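Local coordinates for protein receptor-type adenylate cyclase gresag 4.3 (Trypanosoma brucei, PDB 1FX4) that catalyses the conversion of ATP to cyclic AMP and diphosphate through this magnesium-dependent catalytic domain, and could act as a receptor for an unknown ligand, at residues Arg133-Gly137 against Glu168-Gly174. Numbering follows the deposited sequence.
Sequences RVRVG and ESVANGG
R135 reaches from strand 134-141 over the last turn of helix 159-170 and meets E168. The R135 chain turns about its CG–CD bond (chi3 74°), bringing the guanidinium back beside the carboxylate. A weak and somewhat doubtful salt bridge joins R135 NH1 and E168 OE1 (3.4 Å), as OE1 is modelled too close to R135 CD. OE1 lies at the guanidinium edge, with the two planes 40° apart. Water 2 also links the pair; its bond from R135 NH1 is weak.

Nearer the backbone, R135 CB packs on A171 CB at 4.0 Å and on N172 O. Strand and helix come close where G137 CA lies 3.6 Å from E168 CA.

At the other end G174 N donates to V134 O (2.9 Å), from above the carbonyl plane; Q82 also donates. R133 CB rests on G173 CA at 3.8 Å, while its guanidinium turns away to E103 and Y125. Water 1 bridges R133 NH1 and G173 O.

The strand belongs to the central sheet of the class III cyclase fold, beside strand 13-20 with its magnesium ligand D19. E168 touches D19 and the R135 side chain lies about 6 Å from magnesium, so their charges may tune the field there.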
# COMPACT_ATOMS: atom_id res chain seq x y z
N ARG A 133 -5.51 -16.75 4.44
CA ARG A 133 -6.79 -16.60 3.76
C ARG A 133 -6.76 -15.33 2.91
O ARG A 133 -6.62 -14.21 3.44
CB ARG A 133 -7.95 -16.54 4.75
CG ARG A 133 -8.11 -17.82 5.55
CD ARG A 133 -9.30 -17.68 6.48
NE ARG A 133 -9.37 -18.79 7.44
CZ ARG A 133 -10.38 -18.98 8.28
NH1 ARG A 133 -11.41 -18.14 8.28
NH2 ARG A 133 -10.34 -19.98 9.14
N VAL A 134 -6.93 -15.51 1.61
CA VAL A 134 -6.89 -14.42 0.66
C VAL A 134 -8.27 -14.03 0.16
O VAL A 134 -9.05 -14.89 -0.24
CB VAL A 134 -5.98 -14.79 -0.56
CG1 VAL A 134 -5.86 -13.63 -1.54
CG2 VAL A 134 -4.59 -15.18 -0.06
N ARG A 135 -8.61 -12.75 0.25
CA ARG A 135 -9.89 -12.28 -0.25
C ARG A 135 -9.61 -11.82 -1.67
O ARG A 135 -8.54 -11.26 -1.95
CB ARG A 135 -10.46 -11.14 0.60
CG ARG A 135 -9.69 -9.87 0.54
CD ARG A 135 -10.43 -8.76 1.31
NE ARG A 135 -10.34 -8.94 2.74
CZ ARG A 135 -9.63 -8.16 3.55
NH1 ARG A 135 -8.95 -7.11 3.06
NH2 ARG A 135 -9.59 -8.42 4.84
N VAL A 136 -10.55 -12.07 -2.56
CA VAL A 136 -10.36 -11.72 -3.96
C VAL A 136 -11.59 -11.07 -4.54
O VAL A 136 -12.71 -11.53 -4.33
CB VAL A 136 -10.03 -13.00 -4.81
CG1 VAL A 136 -9.82 -12.63 -6.27
CG2 VAL A 136 -8.80 -13.71 -4.23
N GLY A 137 -11.37 -9.99 -5.28
CA GLY A 137 -12.47 -9.29 -5.92
C GLY A 137 -12.10 -9.19 -7.38
O GLY A 137 -10.96 -8.92 -7.70
N GLU A 168 -13.15 -6.34 -3.84
CA GLU A 168 -12.22 -7.10 -3.02
C GLU A 168 -12.40 -6.71 -1.56
O GLU A 168 -12.40 -7.57 -0.67
CB GLU A 168 -10.78 -6.81 -3.44
CG GLU A 168 -9.70 -7.42 -2.53
CD GLU A 168 -9.30 -6.52 -1.37
OE1 GLU A 168 -8.86 -7.04 -0.34
OE2 GLU A 168 -9.41 -5.29 -1.46
N SER A 169 -12.57 -5.42 -1.30
CA SER A 169 -12.70 -4.97 0.09
C SER A 169 -13.87 -5.60 0.85
O SER A 169 -13.77 -5.81 2.05
CB SER A 169 -12.75 -3.43 0.19
OG SER A 169 -14.06 -2.93 -0.08
N VAL A 170 -14.94 -5.94 0.15
CA VAL A 170 -16.09 -6.55 0.82
C VAL A 170 -16.02 -8.08 0.90
O VAL A 170 -16.81 -8.72 1.60
CB VAL A 170 -17.43 -6.10 0.20
CG1 VAL A 170 -17.50 -4.56 0.18
CG2 VAL A 170 -17.62 -6.66 -1.20
N ALA A 171 -15.06 -8.68 0.18
CA ALA A 171 -14.91 -10.13 0.21
C ALA A 171 -14.21 -10.54 1.49
O ALA A 171 -13.40 -9.80 2.04
CB ALA A 171 -14.11 -10.61 -1.00
N ASN A 172 -14.57 -11.72 1.99
CA ASN A 172 -13.97 -12.27 3.18
C ASN A 172 -12.77 -13.10 2.80
O ASN A 172 -12.53 -13.35 1.62
CB ASN A 172 -14.98 -13.16 3.89
CG ASN A 172 -16.07 -12.36 4.52
OD1 ASN A 172 -15.86 -11.72 5.54
ND2 ASN A 172 -17.24 -12.33 3.88
N GLY A 173 -11.99 -13.51 3.79
CA GLY A 173 -10.81 -14.31 3.52
C GLY A 173 -11.26 -15.64 2.94
O GLY A 173 -12.18 -16.27 3.45
N GLY A 174 -10.61 -16.06 1.86
CA GLY A 174 -10.95 -17.33 1.22
C GLY A 174 -12.13 -17.21 0.27
O GLY A 174 -12.55 -18.20 -0.34
O HOH W 1 -12.36 -16.19 6.23
O HOH W 2 -8.05 -5.15 1.46